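Local coordinates for protein transcriptional regulator, LacI family (PDB 3H5T) that regulates transcription, acting as an inositol-dependent activator of the inositol phosphate synthase gene by binding a palindromic promoter motif, with a role in cell wall biogenesis, at residues T25-N28 and A29-P33; R41-I44 and L45-E49. All coordinates share one frame; numbering follows the deposited sequence.

Interaction 1 (T25-N28 and A29-P33); sequences TVSN and AYNRP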
loop_
_atom_site.group_PDB
_atom_site.type_symbol
_atom_site.label_atom_id
_atom_site.label_comp_id
_atom_site.label_asym_id
_atom_site.label_seq_id
_atom_site.Cartn_x
_atom_site.Cartn_y
_atom_site.Cartn_z
ATOM N N THR A 25 7.036 32.504 -30.400
ATOM C CA THR A 25 5.947 32.661 -31.357
ATOM C C THR A 25 4.791 31.793 -30.871
ATOM O O THR A 25 3.647 32.249 -30.786
ATOM C CB THR A 25 6.330 32.169 -32.776
ATOM O OG1 THR A 25 7.615 32.683 -33.152
ATOM C CG2 THR A 25 5.298 32.639 -33.783
ATOM N N VAL A 26 5.111 30.541 -30.546
ATOM C CA VAL A 26 4.121 29.576 -30.064
ATOM C C VAL A 26 3.488 30.059 -28.762
ATOM O O VAL A 26 2.277 29.955 -28.575
ATOM C CB VAL A 26 4.765 28.174 -29.820
ATOM C CG1 VAL A 26 3.718 27.206 -29.233
ATOM C CG2 VAL A 26 5.325 27.627 -31.120
ATOM N N SER A 27 4.313 30.586 -27.865
ATOM C CA SER A 27 3.823 31.092 -26.589
ATOM C C SER A 27 2.813 32.232 -26.796
ATOM O O SER A 27 1.737 32.237 -26.187
ATOM C CB SER A 27 4.992 31.585 -25.738
ATOM O OG SER A 27 4.554 31.908 -24.436
ATOM N N ASN A 28 3.158 33.188 -27.657
ATOM C CA ASN A 28 2.273 34.315 -27.923
ATOM C C ASN A 28 0.898 33.823 -28.352
ATOM O O ASN A 28 -0.120 34.426 -28.034
ATOM C CB ASN A 28 2.868 35.220 -29.001
ATOM C CG ASN A 28 4.115 35.931 -28.526
ATOM O OD1 ASN A 28 4.345 36.050 -27.329
ATOM N ND2 ASN A 28 4.917 36.426 -29.458
ATOM N N ALA A 29 0.876 32.711 -29.073
ATOM C CA ALA A 29 -0.380 32.140 -29.526
ATOM C C ALA A 29 -1.284 31.896 -28.319
ATOM O O ALA A 29 -2.502 31.985 -28.425
ATOM C CB ALA A 29 -0.118 30.829 -30.260
ATOM N N TYR A 30 -0.669 31.603 -27.174
ATOM C CA TYR A 30 -1.401 31.323 -25.938
ATOM C C TYR A 30 -1.595 32.494 -24.990
ATOM O O TYR A 30 -2.684 32.659 -24.446
ATOM C CB TYR A 30 -0.711 30.185 -25.164
ATOM C CG TYR A 30 -0.859 28.834 -25.822
ATOM C CD1 TYR A 30 -1.981 28.045 -25.584
ATOM C CD2 TYR A 30 0.086 28.374 -26.737
ATOM C CE1 TYR A 30 -2.166 26.837 -26.242
ATOM C CE2 TYR A 30 -0.085 27.165 -27.399
ATOM C CZ TYR A 30 -1.217 26.405 -27.147
ATOM O OH TYR A 30 -1.410 25.223 -27.813
ATOM N N ASN A 31 -0.545 33.297 -24.799
ATOM C CA ASN A 31 -0.567 34.424 -23.859
ATOM C C ASN A 31 -0.625 35.849 -24.428
ATOM O O ASN A 31 -0.940 36.792 -23.702
ATOM C CB ASN A 31 0.652 34.341 -22.930
ATOM C CG ASN A 31 0.948 32.924 -22.467
ATOM O OD1 ASN A 31 1.761 32.218 -23.063
ATOM N ND2 ASN A 31 0.285 32.500 -21.407
ATOM N N ARG A 32 -0.306 36.012 -25.708
ATOM C CA ARG A 32 -0.305 37.331 -26.345
ATOM C C ARG A 32 -0.758 37.186 -27.799
ATOM O O ARG A 32 0.008 37.440 -28.732
ATOM C CB ARG A 32 1.107 37.923 -26.285
ATOM C CG ARG A 32 1.600 38.219 -24.873
ATOM C CD ARG A 32 3.121 38.318 -24.818
ATOM N NE ARG A 32 3.664 39.268 -25.790
ATOM C CZ ARG A 32 3.609 40.593 -25.667
ATOM N NH1 ARG A 32 3.038 41.142 -24.601
ATOM N NH2 ARG A 32 4.106 41.368 -26.622
ATOM N N PRO A 33 -2.027 36.793 -28.003
ATOM C CA PRO A 33 -2.648 36.585 -29.316
ATOM C C PRO A 33 -2.448 37.734 -30.288
ATOM O O PRO A 33 -2.225 37.515 -31.481
ATOM C CB PRO A 33 -4.125 36.389 -28.978
ATOM C CG PRO A 33 -4.098 35.869 -27.571
ATOM C CD PRO A 33 -3.036 36.713 -26.934
#

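Interaction 2 (R41-I44 and L45-E49); sequences RQRI and LDTAE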
loop_
_atom_site.group_PDB
_atom_site.type_symbol
_atom_site.label_atom_id
_atom_site.label_comp_id
_atom_site.label_asym_id
_atom_site.label_seq_id
_atom_site.Cartn_x
_atom_site.Cartn_y
_atom_site.Cartn_z
ATOM N N ARG A 41 -1.981 32.017 -35.503
ATOM C CA ARG A 41 -2.403 31.606 -34.172
ATOM C C ARG A 41 -3.183 30.306 -34.311
ATOM O O ARG A 41 -2.957 29.345 -33.569
ATOM C CB ARG A 41 -3.283 32.679 -33.541
ATOM C CG ARG A 41 -3.783 32.346 -32.156
ATOM C CD ARG A 41 -4.590 33.499 -31.584
ATOM N NE ARG A 41 -5.022 33.210 -30.221
ATOM C CZ ARG A 41 -5.998 32.367 -29.907
ATOM N NH1 ARG A 41 -6.664 31.730 -30.861
ATOM N NH2 ARG A 41 -6.290 32.136 -28.635
ATOM N N GLN A 42 -4.089 30.278 -35.279
ATOM C CA GLN A 42 -4.897 29.096 -35.528
ATOM C C GLN A 42 -4.012 27.909 -35.913
ATOM O O GLN A 42 -4.224 26.790 -35.443
ATOM C CB GLN A 42 -5.911 29.369 -36.639
ATOM C CG GLN A 42 -7.000 28.329 -36.676
ATOM C CD GLN A 42 -7.674 28.191 -35.320
ATOM O OE1 GLN A 42 -8.372 29.101 -34.864
ATOM N NE2 GLN A 42 -7.452 27.056 -34.658
ATOM N N ARG A 43 -3.020 28.155 -36.765
ATOM C CA ARG A 43 -2.100 27.098 -37.182
ATOM C C ARG A 43 -1.329 26.527 -35.981
ATOM O O ARG A 43 -1.143 25.315 -35.863
ATOM C CB ARG A 43 -1.114 27.636 -38.224
ATOM C CG ARG A 43 -0.269 26.556 -38.879
ATOM C CD ARG A 43 0.688 27.159 -39.883
ATOM N NE ARG A 43 -0.027 27.843 -40.950
ATOM C CZ ARG A 43 -0.717 27.225 -41.902
ATOM N NH1 ARG A 43 -0.784 25.896 -41.927
ATOM N NH2 ARG A 43 -1.347 27.940 -42.828
ATOM N N ILE A 44 -0.877 27.406 -35.093
ATOM C CA ILE A 44 -0.144 26.986 -33.905
ATOM C C ILE A 44 -1.070 26.181 -32.995
ATOM O O ILE A 44 -0.677 25.149 -32.457
ATOM C CB ILE A 44 0.407 28.213 -33.137
ATOM C CG1 ILE A 44 1.563 28.830 -33.927
ATOM C CG2 ILE A 44 0.860 27.808 -31.729
ATOM C CD1 ILE A 44 1.947 30.201 -33.450
ATOM N N LEU A 45 -2.302 26.652 -32.840
ATOM C CA LEU A 45 -3.279 25.963 -32.008
ATOM C C LEU A 45 -3.664 24.589 -32.565
ATOM O O LEU A 45 -3.763 23.618 -31.812
ATOM C CB LEU A 45 -4.529 26.828 -31.850
ATOM C CG LEU A 45 -4.337 28.121 -31.058
ATOM C CD1 LEU A 45 -5.696 28.791 -30.862
ATOM C CD2 LEU A 45 -3.687 27.816 -29.699
ATOM N N ASP A 46 -3.879 24.502 -33.877
ATOM C CA ASP A 46 -4.247 23.235 -34.495
ATOM C C ASP A 46 -3.081 22.266 -34.455
ATOM O O ASP A 46 -3.275 21.073 -34.239
ATOM C CB ASP A 46 -4.695 23.438 -35.944
ATOM C CG ASP A 46 -5.968 24.258 -36.053
ATOM O OD1 ASP A 46 -6.788 24.240 -35.106
ATOM O OD2 ASP A 46 -6.155 24.910 -37.097
ATOM N N THR A 47 -1.869 22.772 -34.678
ATOM C CA THR A 47 -0.683 21.925 -34.623
ATOM C C THR A 47 -0.552 21.373 -33.194
ATOM O O THR A 47 -0.106 20.247 -32.993
ATOM C CB THR A 47 0.598 22.714 -34.999
ATOM O OG1 THR A 47 0.564 23.056 -36.389
ATOM C CG2 THR A 47 1.834 21.887 -34.735
ATOM N N ALA A 48 -0.949 22.168 -32.202
ATOM C CA ALA A 48 -0.890 21.734 -30.813
ATOM C C ALA A 48 -1.924 20.624 -30.623
ATOM O O ALA A 48 -1.699 19.646 -29.912
ATOM C CB ALA A 48 -1.197 22.900 -29.889
ATOM N N GLU A 49 -3.064 20.784 -31.277
ATOM C CA GLU A 49 -4.132 19.806 -31.193
ATOM C C GLU A 49 -3.679 18.475 -31.780
ATOM O O GLU A 49 -3.866 17.430 -31.160
ATOM C CB GLU A 49 -5.352 20.337 -31.936
ATOM C CG GLU A 49 -6.559 19.439 -31.966
ATOM C CD GLU A 49 -7.784 20.195 -32.441
ATOM O OE1 GLU A 49 -7.664 20.974 -33.413
ATOM O OE2 GLU A 49 -8.864 20.010 -31.848
#

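Interaction 1 (T25-N28 and A29-P33)
With chi1 of Tyr30 at -71°, its CG lies opposite the carbonyl carbon and next to the backbone N, and the phenol ring folds back along the helix to Val26. Val26 meets it with one methyl, CG1, 4.2 Å from Tyr30 CE2. Val26 O lies at the ring edge, 3.3 Å from Tyr30 CD2. A similar first torsion in Asn28 and in Arg32 (chi1 -65°) sets these two side chains alongside each other, pointing the same way. Asn28 OD1 lies in the guanidinium plane at its edge, 3.6 Å from Arg32 NE, with the amide and guanidinium planes 64° apart. These residues lie at the end of helix 23-31, the second helix of the helix-turn-helix and, as in LacI relatives, probably the one that reads the DNA; polar Ser27 and Asn28 suit its partly exposed side, and Arg32 follows just beyond its end. Branched, apolar Val26 is buried against Leu12, Ile15 and Ala16 of helix 11-19. Ser27 O takes two bonds, from Asn31 N at 2.9 Å in the carbonyl plane and from Tyr30 N at 2.7 Å above it. Arg32 then leaves helical geometry, and Pro33, lacking an N-H, suits a place where the helical ladder stops.

Interaction 2 (R41-I44 and L45-E49)
Gln42 and Asp46, one helical turn apart, cross obliquely on the outer side of the helix, their amide and carboxylate planes inclined by 29°. Gln42 leaves the backbone with CG pointing away from its own N, then bends at chi2 (54°), which swings the amide forward along the helix, toward Asp46. Its NE2 donates to Asp46 OD1 over 2.9 Å, arriving from above the carboxylate plane. A long amide and a short carboxylate suit this spacing, since the longer chain can span the turn while the shorter one stays near the backbone. On the next flank Arg41 is extended from CG to NE and brings its guanidinium up against a leucine methyl at a slant, with Arg41 CZ 3.7 Å from Leu45 CD1. Arginine fits this partly exposed place because its long, extended chain can pass Pro33 and Leu36 and still carry the guanidinium to Leu45. Leu45 turns its other methyl, CD2, toward the Tyr30 ring. Thr47 faces the preceding turn differently. Its OG1 bonds to Arg43 O at 2.9 Å, and Thr47 N reaches that same oxygen, also at 2.9 Å, from the opposite face of the carbonyl plane. The hydroxyl is thus satisfied within the helix, so threonine can be buried against Lys18 and Leu19. Branched Ile44 packs on Val26 of helix 23-31 and on Ile21 and Leu36 of the loops. This is an amphipathic helix, here the third helix of a LacI-type DNA-binding headpiece, packed against the helix-turn-helix pair.

Overall arrangement
Following the chain, helix 11-19 leads through a turn into helix 23-31, whose latter part holds interaction 1; a loop then carries the chain to helix 38-50 and interaction 2. Each contact bridges single helical turns and closes no long loop, and the two stand in series, neither nested nor crossing. Their centres are 11 Å apart, and they meet directly where the helices pack: Ala29 CB lies 3.5 Å from Ile44 CG2, and the Tyr30 hydroxyl meets the small Ala48 at its CB. Val26, Thr47 and Ala48 also touch helix 11-19, so the three helices share one apolar interior in the DNA-binding headpiece, far from the centre of the chain.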